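Local coordinates for protein chitin binding domain (PDB 3UAM) that probably binds chitin or a related polysaccharide and, as a member of the AA10 lytic polysaccharide monooxygenase family, may cleave it oxidatively, at residues 144-157 with 181-195. Numbering follows the deposited sequence.
Sequences LARAHFEPDPLKVY and HEFNLPTRTGYHVLL
Y157 and H181 stack face to face, their planes only 8° apart and their ring centroids 3.6 Å from each other. The tyrosine hydroxyl extends beyond the imidazole to a water, with Y157 OH 2.7 Å from its oxygen; the same water accepts a hydrogen bond from E182 N, so it bridges the two strands. F183 turns its ring edge to this hydroxyl, while K155 CB lies over a face of the F183 ring. L154 spreads its methyls over F183, L194 and P186; chi1 of 176°, holding CG away from the backbone N, carries CD2 to 3.6 Å from F183 CE1. Through Y157-H181 and K155-F183, strand 155-158 of the mixed sheet faces strand 179-184 of the three-stranded antiparallel sheet, consistent with the β-sandwich of AA10 domains. Further along, the F149 ring brings CZ to 3.9 Å from V193 CG1 and CE1 against L195 CB, and L144 CD2 meets V193 CG2 tip to tip. E150 OE2 and R188 NH2 form a long, purely electrostatic 3.7 Å salt bridge, the oxygen well out of the guanidinium plane. P186 CG lies over one guanidinium face, toward its rim. H181 ND1 is hydrogen-bonded to Y131 OH, helping fix the imidazole's rotation, and L154 and K155 form a classic beta bulge opposite Y131.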
# COMPACT_ATOMS: atom_id res chain seq x y z
N LEU A 144 -7.68 -7.95 -8.16
CA LEU A 144 -7.60 -7.90 -6.70
C LEU A 144 -8.88 -7.29 -6.14
O LEU A 144 -9.37 -6.30 -6.67
CB LEU A 144 -6.41 -7.05 -6.24
CG LEU A 144 -5.03 -7.52 -6.64
CD1 LEU A 144 -3.96 -6.55 -6.17
CD2 LEU A 144 -4.79 -8.88 -6.03
N ALA A 145 -9.39 -7.89 -5.07
CA ALA A 145 -10.64 -7.47 -4.42
C ALA A 145 -10.49 -7.67 -2.92
O ALA A 145 -9.67 -8.47 -2.45
CB ALA A 145 -11.84 -8.27 -4.95
N ARG A 146 -11.33 -6.97 -2.16
CA ARG A 146 -11.30 -7.00 -0.70
C ARG A 146 -11.48 -8.42 -0.16
O ARG A 146 -10.82 -8.80 0.81
CB ARG A 146 -12.39 -6.07 -0.16
CG ARG A 146 -12.00 -4.61 -0.26
CD ARG A 146 -13.21 -3.71 -0.27
NE ARG A 146 -12.84 -2.32 -0.21
CZ ARG A 146 -12.31 -1.61 -1.21
NH1 ARG A 146 -12.07 -2.12 -2.42
NH2 ARG A 146 -12.07 -0.34 -1.00
N ALA A 147 -12.33 -9.21 -0.82
CA ALA A 147 -12.54 -10.64 -0.48
C ALA A 147 -11.29 -11.53 -0.54
O ALA A 147 -11.31 -12.65 -0.01
CB ALA A 147 -13.62 -11.24 -1.39
N HIS A 148 -10.23 -11.06 -1.21
CA HIS A 148 -8.99 -11.80 -1.33
C HIS A 148 -8.08 -11.60 -0.16
O HIS A 148 -7.17 -12.39 0.02
CB HIS A 148 -8.23 -11.40 -2.60
CG HIS A 148 -8.99 -11.66 -3.86
ND1 HIS A 148 -8.98 -10.82 -4.92
CD2 HIS A 148 -9.82 -12.72 -4.20
CE1 HIS A 148 -9.76 -11.33 -5.89
NE2 HIS A 148 -10.26 -12.50 -5.45
N PHE A 149 -8.30 -10.54 0.62
CA PHE A 149 -7.42 -10.16 1.71
C PHE A 149 -7.97 -10.53 3.10
O PHE A 149 -9.18 -10.44 3.34
CB PHE A 149 -7.14 -8.65 1.63
CG PHE A 149 -6.26 -8.26 0.48
CD1 PHE A 149 -4.88 -8.35 0.59
CD2 PHE A 149 -6.80 -7.85 -0.71
CE1 PHE A 149 -4.06 -7.99 -0.45
CE2 PHE A 149 -6.00 -7.52 -1.79
CZ PHE A 149 -4.62 -7.58 -1.65
N GLU A 150 -7.07 -10.98 3.98
CA GLU A 150 -7.39 -11.21 5.38
C GLU A 150 -7.93 -9.93 6.02
O GLU A 150 -7.34 -8.86 5.86
CB GLU A 150 -6.15 -11.67 6.15
CG GLU A 150 -5.65 -13.05 5.79
CD GLU A 150 -6.56 -14.18 6.26
OE1 GLU A 150 -7.42 -13.94 7.15
OE2 GLU A 150 -6.41 -15.31 5.75
N PRO A 151 -9.05 -10.04 6.76
CA PRO A 151 -9.65 -8.85 7.35
C PRO A 151 -8.74 -8.19 8.41
O PRO A 151 -8.84 -6.99 8.65
CB PRO A 151 -10.97 -9.38 7.95
CG PRO A 151 -10.75 -10.83 8.18
CD PRO A 151 -9.81 -11.26 7.07
N ASP A 152 -7.85 -8.96 9.01
CA ASP A 152 -6.90 -8.41 9.96
C ASP A 152 -5.57 -8.14 9.27
O ASP A 152 -5.02 -9.00 8.61
CB ASP A 152 -6.70 -9.37 11.14
CG ASP A 152 -7.97 -9.56 11.94
OD1 ASP A 152 -8.86 -8.67 11.93
OD2 ASP A 152 -8.09 -10.61 12.57
N PRO A 153 -5.03 -6.94 9.45
CA PRO A 153 -3.76 -6.65 8.79
C PRO A 153 -2.66 -7.57 9.31
O PRO A 153 -2.69 -8.01 10.45
CB PRO A 153 -3.49 -5.18 9.13
CG PRO A 153 -4.40 -4.84 10.27
CD PRO A 153 -5.54 -5.81 10.26
N LEU A 154 -1.71 -7.88 8.44
CA LEU A 154 -0.53 -8.63 8.86
C LEU A 154 0.27 -7.79 9.86
O LEU A 154 0.72 -8.30 10.87
CB LEU A 154 0.33 -8.99 7.64
CG LEU A 154 1.67 -9.69 7.94
CD1 LEU A 154 1.42 -10.99 8.72
CD2 LEU A 154 2.40 -9.91 6.62
N LYS A 155 0.40 -6.49 9.59
CA LYS A 155 1.13 -5.60 10.48
C LYS A 155 0.67 -4.15 10.32
O LYS A 155 0.33 -3.70 9.23
CB LYS A 155 2.63 -5.72 10.21
CG LYS A 155 3.50 -4.91 11.17
CD LYS A 155 3.93 -5.74 12.34
CE LYS A 155 4.81 -4.94 13.26
NZ LYS A 155 5.03 -5.83 14.43
N VAL A 156 0.64 -3.42 11.44
CA VAL A 156 0.28 -2.01 11.42
C VAL A 156 1.38 -1.27 12.18
O VAL A 156 1.82 -1.73 13.23
CB VAL A 156 -1.08 -1.77 12.12
CG1 VAL A 156 -1.44 -0.29 12.09
CG2 VAL A 156 -2.20 -2.61 11.50
N TYR A 157 1.80 -0.12 11.65
CA TYR A 157 2.65 0.82 12.39
C TYR A 157 1.89 2.13 12.53
O TYR A 157 1.69 2.85 11.54
CB TYR A 157 3.97 1.05 11.65
CG TYR A 157 4.83 -0.18 11.52
CD1 TYR A 157 4.65 -1.06 10.46
CD2 TYR A 157 5.84 -0.46 12.46
CE1 TYR A 157 5.43 -2.19 10.32
CE2 TYR A 157 6.62 -1.61 12.35
CZ TYR A 157 6.41 -2.46 11.26
OH TYR A 157 7.17 -3.58 11.10
N HIS A 181 10.49 -1.09 7.70
CA HIS A 181 9.67 -1.94 8.55
C HIS A 181 10.12 -3.35 8.40
O HIS A 181 10.59 -3.72 7.32
CB HIS A 181 8.21 -1.82 8.15
CG HIS A 181 7.61 -0.46 8.47
ND1 HIS A 181 6.74 0.16 7.66
CD2 HIS A 181 7.80 0.38 9.57
CE1 HIS A 181 6.37 1.34 8.22
NE2 HIS A 181 7.02 1.48 9.38
N GLU A 182 9.98 -4.15 9.45
CA GLU A 182 10.36 -5.56 9.39
C GLU A 182 9.34 -6.40 10.13
O GLU A 182 8.96 -6.08 11.26
CB GLU A 182 11.76 -5.81 9.99
CG GLU A 182 12.25 -7.26 9.84
CD GLU A 182 13.76 -7.40 10.02
OE1 GLU A 182 14.29 -6.80 10.98
OE2 GLU A 182 14.43 -8.08 9.18
N PHE A 183 8.92 -7.49 9.51
CA PHE A 183 8.02 -8.44 10.16
C PHE A 183 8.17 -9.83 9.54
O PHE A 183 8.84 -9.99 8.53
CB PHE A 183 6.57 -7.95 10.05
CG PHE A 183 6.18 -7.45 8.69
CD1 PHE A 183 5.78 -8.32 7.70
CD2 PHE A 183 6.16 -6.08 8.42
CE1 PHE A 183 5.39 -7.85 6.46
CE2 PHE A 183 5.78 -5.60 7.17
CZ PHE A 183 5.40 -6.49 6.19
N ASN A 184 7.51 -10.81 10.14
CA ASN A 184 7.57 -12.16 9.62
C ASN A 184 6.38 -12.42 8.75
O ASN A 184 5.25 -12.13 9.14
CB ASN A 184 7.58 -13.17 10.76
CG ASN A 184 8.84 -13.08 11.57
OD1 ASN A 184 8.86 -12.39 12.59
ND2 ASN A 184 9.91 -13.71 11.11
N LEU A 185 6.62 -12.99 7.58
CA LEU A 185 5.53 -13.42 6.72
C LEU A 185 4.81 -14.60 7.37
O LEU A 185 5.45 -15.43 8.03
CB LEU A 185 6.06 -13.84 5.33
CG LEU A 185 6.68 -12.76 4.45
CD1 LEU A 185 7.23 -13.35 3.14
CD2 LEU A 185 5.67 -11.65 4.17
N PRO A 186 3.49 -14.70 7.17
CA PRO A 186 2.74 -15.84 7.72
C PRO A 186 2.95 -17.11 6.88
O PRO A 186 3.75 -17.11 5.95
CB PRO A 186 1.30 -15.36 7.64
CG PRO A 186 1.28 -14.46 6.45
CD PRO A 186 2.64 -13.84 6.34
N THR A 187 2.22 -18.16 7.22
CA THR A 187 2.27 -19.44 6.52
C THR A 187 1.41 -19.42 5.25
O THR A 187 0.20 -19.22 5.32
CB THR A 187 1.75 -20.55 7.46
OG1 THR A 187 2.59 -20.57 8.62
CG2 THR A 187 1.73 -21.95 6.77
N ARG A 188 2.04 -19.61 4.10
CA ARG A 188 1.36 -19.60 2.79
C ARG A 188 2.13 -20.49 1.80
O ARG A 188 3.30 -20.81 2.01
CB ARG A 188 1.31 -18.18 2.20
CG ARG A 188 0.48 -17.12 2.93
CD ARG A 188 -1.00 -17.42 2.90
NE ARG A 188 -1.80 -16.34 3.45
CZ ARG A 188 -2.01 -16.10 4.75
NH1 ARG A 188 -1.45 -16.85 5.67
NH2 ARG A 188 -2.78 -15.08 5.12
N THR A 189 1.45 -20.90 0.73
CA THR A 189 2.08 -21.49 -0.44
C THR A 189 1.58 -20.79 -1.71
O THR A 189 0.45 -20.30 -1.76
CB THR A 189 1.74 -22.98 -0.56
OG1 THR A 189 1.76 -23.55 0.75
CG2 THR A 189 2.73 -23.71 -1.45
N GLY A 190 2.42 -20.73 -2.74
CA GLY A 190 2.00 -20.20 -4.04
C GLY A 190 1.94 -18.68 -4.05
O GLY A 190 2.51 -18.02 -3.20
N TYR A 191 1.22 -18.14 -5.03
CA TYR A 191 1.17 -16.70 -5.28
C TYR A 191 0.25 -16.00 -4.26
O TYR A 191 -0.90 -16.42 -4.01
CB TYR A 191 0.71 -16.42 -6.71
CG TYR A 191 0.44 -14.97 -7.08
CD1 TYR A 191 1.26 -13.94 -6.65
CD2 TYR A 191 -0.62 -14.66 -7.91
CE1 TYR A 191 0.99 -12.63 -7.01
CE2 TYR A 191 -0.88 -13.37 -8.29
CZ TYR A 191 -0.08 -12.35 -7.84
OH TYR A 191 -0.39 -11.06 -8.24
N HIS A 192 0.81 -14.96 -3.64
CA HIS A 192 0.12 -14.12 -2.70
C HIS A 192 0.49 -12.67 -2.89
O HIS A 192 1.55 -12.35 -3.48
CB HIS A 192 0.40 -14.58 -1.29
CG HIS A 192 -0.29 -15.86 -0.98
ND1 HIS A 192 -1.59 -15.91 -0.62
CD2 HIS A 192 0.15 -17.18 -1.09
CE1 HIS A 192 -1.96 -17.21 -0.49
NE2 HIS A 192 -0.90 -17.98 -0.77
N VAL A 193 -0.42 -11.80 -2.48
CA VAL A 193 -0.17 -10.37 -2.57
C VAL A 193 -0.06 -9.76 -1.19
O VAL A 193 -0.87 -10.01 -0.32
CB VAL A 193 -1.25 -9.68 -3.42
CG1 VAL A 193 -1.15 -8.16 -3.30
CG2 VAL A 193 -1.11 -10.17 -4.86
N LEU A 194 1.01 -8.97 -0.99
CA LEU A 194 1.19 -8.14 0.18
C LEU A 194 0.89 -6.72 -0.24
O LEU A 194 1.60 -6.14 -1.08
CB LEU A 194 2.62 -8.24 0.69
CG LEU A 194 2.99 -7.47 1.97
CD1 LEU A 194 2.28 -8.01 3.18
CD2 LEU A 194 4.50 -7.51 2.19
N LEU A 195 -0.19 -6.16 0.30
CA LEU A 195 -0.58 -4.80 -0.01
C LEU A 195 -0.04 -3.89 1.09
O LEU A 195 -0.43 -4.01 2.26
CB LEU A 195 -2.09 -4.68 -0.10
CG LEU A 195 -2.65 -3.26 -0.24
CD1 LEU A 195 -2.15 -2.65 -1.54
CD2 LEU A 195 -4.17 -3.29 -0.14
O HOH W 1 9.57 -3.06 12.11